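Local coordinates for protein ATP-dependent DNA helicase (Mycobacterium smegmatis, PDB 5V9X) that unwinds RNA:DNA hybrids in the 3'-to-5' direction, tracking along single-stranded DNA and drawing on ATP hydrolysis, at residues A227-L239 and Q447-N459. Numbering follows the deposited sequence.
Sequences ATVRPPEEVARFL and QTGDIETLRVPAN
Arg230 lies across the extended chain of Ile451, Glu452 and Thr453. Its CG stands anti to the backbone N (chi1 165°) and the chain stays straight as far as NE, carrying the guanidinium past the strand-like backbone. There NE donates to Thr453 OG1 at 2.9 Å, almost linearly and within the guanidinium plane, while Ile451 O sits unbonded over one face. A second bond runs between backbones, Leu454 N to Arg230 O at 2.8 Å. The buried side is closely packed: the long, branched Ile451 brings CD1 against Thr228, 3.6 Å from its C, and also touches Val406 and Leu410. Thr228 suits this buried turn because its hydroxyl bonds to Gln411. Leu454 turns its apolar side chain to the buried side, CD1 near Val235 CG2, and touches His194 of helix 194-197. Segment 227-239 follows strand 221-226 of the first RecA-like sheet, with Thr228 in the Ser-Ala-Thr sequence of helicase motif III, whereas residues 449-459, extended after helix 433-448, probably lead out of the second RecA-like domain and here lie against the first. Pro231, after a cis peptide, occupies the N-cap position of helix 232-240, where a rigid ring without an N-H suits; its CD meets Leu454 O. One turn on, Glu234 OE2 accepts a hydrogen bond from Val456 N (3.2 Å) through its anti lone pair, while OE1 forms a salt bridge with Arg237 NE. Beta-branched Val456 fits alongside, CG2 3.9 Å from Phe238 CB. The outer side is looser: Thr453 is exposed, and Arg230 NH1 remains 4.2 Å from Asp450 OD1, too far for a salt bridge, while NH2 forms one with Glu628.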
loop_
_atom_site.group_PDB
_atom_site.type_symbol
_atom_site.label_atom_id
_atom_site.label_comp_id
_atom_site.label_asym_id
_atom_site.label_seq_id
_atom_site.Cartn_x
_atom_site.Cartn_y
_atom_site.Cartn_z
ATOM N N ALA A 227 -10.027 10.127 0.522
ATOM C CA ALA A 227 -11.379 9.647 0.287
ATOM C C ALA A 227 -11.670 8.329 0.990
ATOM O O ALA A 227 -12.826 7.892 1.005
ATOM C CB ALA A 227 -11.623 9.483 -1.215
ATOM N N THR A 228 -10.652 7.686 1.568
ATOM C CA THR A 228 -10.767 6.341 2.137
ATOM C C THR A 228 -10.115 6.346 3.519
ATOM O O THR A 228 -8.950 5.972 3.673
ATOM C CB THR A 228 -10.128 5.310 1.206
ATOM O OG1 THR A 228 -8.792 5.718 0.887
ATOM C CG2 THR A 228 -10.929 5.191 -0.083
ATOM N N VAL A 229 -10.876 6.766 4.526
ATOM C CA VAL A 229 -10.382 6.896 5.893
ATOM C C VAL A 229 -11.219 6.003 6.795
ATOM O O VAL A 229 -12.437 6.190 6.906
ATOM C CB VAL A 229 -10.427 8.350 6.387
ATOM C CG1 VAL A 229 -9.919 8.434 7.818
ATOM C CG2 VAL A 229 -9.614 9.247 5.476
ATOM N N ARG A 230 -10.565 5.050 7.450
ATOM C CA ARG A 230 -11.209 4.194 8.437
ATOM C C ARG A 230 -10.156 3.534 9.320
ATOM O O ARG A 230 -9.299 2.793 8.817
ATOM C CB ARG A 230 -12.080 3.137 7.757
ATOM C CG ARG A 230 -12.496 2.006 8.677
ATOM C CD ARG A 230 -13.550 1.128 8.033
ATOM N NE ARG A 230 -13.677 -0.154 8.719
ATOM C CZ ARG A 230 -14.713 -0.975 8.580
ATOM N NH1 ARG A 230 -15.723 -0.645 7.785
ATOM N NH2 ARG A 230 -14.744 -2.123 9.242
ATOM N N PRO A 231 -10.170 3.784 10.637
ATOM C CA PRO A 231 -11.120 4.670 11.318
ATOM C C PRO A 231 -10.688 6.132 11.256
ATOM O O PRO A 231 -9.488 6.405 11.218
ATOM C CB PRO A 231 -11.107 4.159 12.768
ATOM C CG PRO A 231 -10.014 3.090 12.832
ATOM C CD PRO A 231 -9.206 3.204 11.582
ATOM N N PRO A 232 -11.654 7.055 11.234
ATOM C CA PRO A 232 -11.289 8.482 11.212
ATOM C C PRO A 232 -10.429 8.904 12.389
ATOM O O PRO A 232 -9.463 9.656 12.206
ATOM C CB PRO A 232 -12.652 9.187 11.220
ATOM C CG PRO A 232 -13.590 8.192 10.623
ATOM C CD PRO A 232 -13.105 6.850 11.086
ATOM N N GLU A 233 -10.744 8.429 13.595
ATOM C CA GLU A 233 -10.008 8.869 14.777
ATOM C C GLU A 233 -8.555 8.409 14.750
ATOM O O GLU A 233 -7.676 9.107 15.269
ATOM C CB GLU A 233 -10.703 8.373 16.047
ATOM C CG GLU A 233 -11.091 6.894 16.043
ATOM C CD GLU A 233 -12.479 6.641 15.467
ATOM O OE1 GLU A 233 -12.958 7.467 14.658
ATOM O OE2 GLU A 233 -13.093 5.614 15.827
ATOM N N GLU A 234 -8.275 7.252 14.144
ATOM C CA GLU A 234 -6.908 6.743 14.138
ATOM C C GLU A 234 -6.049 7.439 13.089
ATOM O O GLU A 234 -4.882 7.752 13.348
ATOM C CB GLU A 234 -6.902 5.232 13.908
ATOM C CG GLU A 234 -5.507 4.620 13.785
ATOM C CD GLU A 234 -4.779 4.481 15.121
ATOM O OE1 GLU A 234 -5.117 5.201 16.088
ATOM O OE2 GLU A 234 -3.861 3.637 15.204
ATOM N N VAL A 235 -6.602 7.673 11.897
ATOM C CA VAL A 235 -5.866 8.407 10.871
ATOM C C VAL A 235 -5.592 9.832 11.335
ATOM O O VAL A 235 -4.515 10.388 11.085
ATOM C CB VAL A 235 -6.640 8.376 9.540
ATOM C CG1 VAL A 235 -5.947 9.238 8.500
ATOM C CG2 VAL A 235 -6.782 6.946 9.046
ATOM N N ALA A 236 -6.560 10.442 12.025
ATOM C CA ALA A 236 -6.341 11.768 12.593
ATOM C C ALA A 236 -5.247 11.742 13.651
ATOM O O ALA A 236 -4.496 12.714 13.792
ATOM C CB ALA A 236 -7.644 12.307 13.183
ATOM N N ARG A 237 -5.144 10.643 14.403
ATOM C CA ARG A 237 -4.059 10.509 15.368
ATOM C C ARG A 237 -2.712 10.359 14.672
ATOM O O ARG A 237 -1.694 10.843 15.181
ATOM C CB ARG A 237 -4.321 9.315 16.288
ATOM C CG ARG A 237 -3.485 9.318 17.555
ATOM C CD ARG A 237 -3.746 8.082 18.402
ATOM N NE ARG A 237 -3.119 6.889 17.840
ATOM C CZ ARG A 237 -1.830 6.592 17.984
ATOM N NH1 ARG A 237 -1.034 7.407 18.665
ATOM N NH2 ARG A 237 -1.334 5.485 17.446
ATOM N N PHE A 238 -2.679 9.694 13.516
ATOM C CA PHE A 238 -1.433 9.610 12.767
ATOM C C PHE A 238 -1.010 10.979 12.255
ATOM O O PHE A 238 0.173 11.331 12.316
ATOM C CB PHE A 238 -1.567 8.633 11.599
ATOM C CG PHE A 238 -0.397 8.668 10.656
ATOM C CD1 PHE A 238 0.763 7.974 10.951
ATOM C CD2 PHE A 238 -0.448 9.411 9.487
ATOM C CE1 PHE A 238 1.844 8.009 10.099
ATOM C CE2 PHE A 238 0.635 9.453 8.628
ATOM C CZ PHE A 238 1.782 8.751 8.938
ATOM N N LEU A 239 -1.967 11.761 11.747
ATOM C CA LEU A 239 -1.640 13.045 11.135
ATOM C C LEU A 239 -1.090 14.032 12.157
ATOM O O LEU A 239 -0.082 14.697 11.900
ATOM C CB LEU A 239 -2.878 13.619 10.444
ATOM C CG LEU A 239 -2.826 15.072 9.969
ATOM C CD1 LEU A 239 -1.825 15.246 8.838
ATOM C CD2 LEU A 239 -4.206 15.543 9.546
ATOM N N GLN A 447 -19.120 -0.430 -3.599
ATOM C CA GLN A 447 -20.423 0.218 -3.683
ATOM C C GLN A 447 -20.957 0.594 -2.306
ATOM O O GLN A 447 -21.673 1.593 -2.176
ATOM C CB GLN A 447 -21.409 -0.693 -4.416
ATOM C CG GLN A 447 -21.033 -0.963 -5.868
ATOM C CD GLN A 447 -21.925 -1.999 -6.527
ATOM O OE1 GLN A 447 -22.643 -2.738 -5.854
ATOM N NE2 GLN A 447 -21.882 -2.054 -7.855
ATOM N N THR A 448 -20.622 -0.178 -1.273
ATOM C CA THR A 448 -21.031 0.123 0.093
ATOM C C THR A 448 -19.948 0.836 0.897
ATOM O O THR A 448 -20.192 1.201 2.050
ATOM C CB THR A 448 -21.444 -1.162 0.820
ATOM O OG1 THR A 448 -20.321 -2.047 0.913
ATOM C CG2 THR A 448 -22.571 -1.860 0.074
ATOM N N GLY A 449 -18.766 1.041 0.323
ATOM C CA GLY A 449 -17.714 1.757 1.021
ATOM C C GLY A 449 -17.100 1.013 2.186
ATOM O O GLY A 449 -16.626 1.645 3.133
ATOM N N ASP A 450 -17.094 -0.319 2.140
ATOM C CA ASP A 450 -16.552 -1.138 3.224
ATOM C C ASP A 450 -15.057 -1.335 2.991
ATOM O O ASP A 450 -14.608 -2.333 2.424
ATOM C CB ASP A 450 -17.286 -2.471 3.307
ATOM C CG ASP A 450 -18.638 -2.354 3.985
ATOM O OD1 ASP A 450 -18.694 -1.837 5.120
ATOM O OD2 ASP A 450 -19.649 -2.764 3.376
ATOM N N ILE A 451 -14.274 -0.358 3.449
ATOM C CA ILE A 451 -12.822 -0.418 3.314
ATOM C C ILE A 451 -12.211 -1.007 4.578
ATOM O O ILE A 451 -12.914 -1.295 5.552
ATOM C CB ILE A 451 -12.228 0.969 3.006
ATOM C CG1 ILE A 451 -12.568 1.963 4.116
ATOM C CG2 ILE A 451 -12.722 1.473 1.656
ATOM C CD1 ILE A 451 -11.950 3.328 3.908
ATOM N N GLU A 452 -10.894 -1.183 4.568
ATOM C CA GLU A 452 -10.196 -1.840 5.659
ATOM C C GLU A 452 -9.942 -0.869 6.805
ATOM O O GLU A 452 -9.793 0.340 6.603
ATOM C CB GLU A 452 -8.866 -2.418 5.171
ATOM C CG GLU A 452 -8.914 -3.017 3.769
ATOM C CD GLU A 452 -8.765 -1.973 2.671
ATOM O OE1 GLU A 452 -7.923 -1.062 2.821
ATOM O OE2 GLU A 452 -9.498 -2.061 1.663
ATOM N N THR A 453 -9.900 -1.413 8.019
ATOM C CA THR A 453 -9.534 -0.628 9.189
ATOM C C THR A 453 -8.016 -0.551 9.299
ATOM O O THR A 453 -7.331 -1.579 9.304
ATOM C CB THR A 453 -10.131 -1.238 10.460
ATOM O OG1 THR A 453 -11.526 -0.919 10.537
ATOM C CG2 THR A 453 -9.428 -0.700 11.699
ATOM N N LEU A 454 -7.493 0.666 9.377
ATOM C CA LEU A 454 -6.058 0.886 9.444
ATOM C C LEU A 454 -5.614 1.030 10.893
ATOM O O LEU A 454 -6.360 1.513 11.749
ATOM C CB LEU A 454 -5.660 2.127 8.642
ATOM C CG LEU A 454 -6.085 2.125 7.169
ATOM C CD1 LEU A 454 -5.675 3.420 6.482
ATOM C CD2 LEU A 454 -5.514 0.917 6.434
ATOM N N ARG A 455 -4.384 0.597 11.161
ATOM C CA ARG A 455 -3.809 0.670 12.496
ATOM C C ARG A 455 -2.343 1.054 12.377
ATOM O O ARG A 455 -1.586 0.410 11.643
ATOM C CB ARG A 455 -3.965 -0.665 13.240
ATOM C CG ARG A 455 -3.533 -0.626 14.698
ATOM C CD ARG A 455 -4.288 -1.647 15.543
ATOM N NE ARG A 455 -4.272 -2.986 14.958
ATOM C CZ ARG A 455 -5.339 -3.593 14.445
ATOM N NH1 ARG A 455 -6.519 -2.985 14.450
ATOM N NH2 ARG A 455 -5.230 -4.812 13.933
ATOM N N VAL A 456 -1.955 2.108 13.088
ATOM C CA VAL A 456 -0.586 2.614 13.078
ATOM C C VAL A 456 0.334 1.600 13.747
ATOM O O VAL A 456 0.116 1.251 14.917
ATOM C CB VAL A 456 -0.495 3.978 13.782
ATOM C CG1 VAL A 456 0.945 4.460 13.827
ATOM C CG2 VAL A 456 -1.387 4.998 13.089
ATOM N N PRO A 457 1.349 1.090 13.054
ATOM C CA PRO A 457 2.349 0.247 13.720
ATOM C C PRO A 457 2.954 0.962 14.919
ATOM O O PRO A 457 3.335 2.131 14.844
ATOM C CB PRO A 457 3.388 -0.000 12.622
ATOM C CG PRO A 457 2.607 0.098 11.351
ATOM C CD PRO A 457 1.560 1.157 11.597
ATOM N N ALA A 458 3.029 0.251 16.039
ATOM C CA ALA A 458 3.446 0.827 17.310
ATOM C C ALA A 458 4.927 0.567 17.553
ATOM O O ALA A 458 5.394 -0.570 17.425
ATOM C CB ALA A 458 2.616 0.255 18.459
ATOM N N ASN A 459 5.653 1.625 17.904
ATOM C CA ASN A 459 7.059 1.553 18.282
ATOM C C ASN A 459 7.938 0.777 17.293
ATOM O O ASN A 459 8.629 -0.165 17.682
ATOM C CB ASN A 459 7.191 0.956 19.678
ATOM C CG ASN A 459 6.353 1.693 20.707
ATOM O OD1 ASN A 459 6.049 2.874 20.545
ATOM N ND2 ASN A 459 5.977 0.998 21.774
#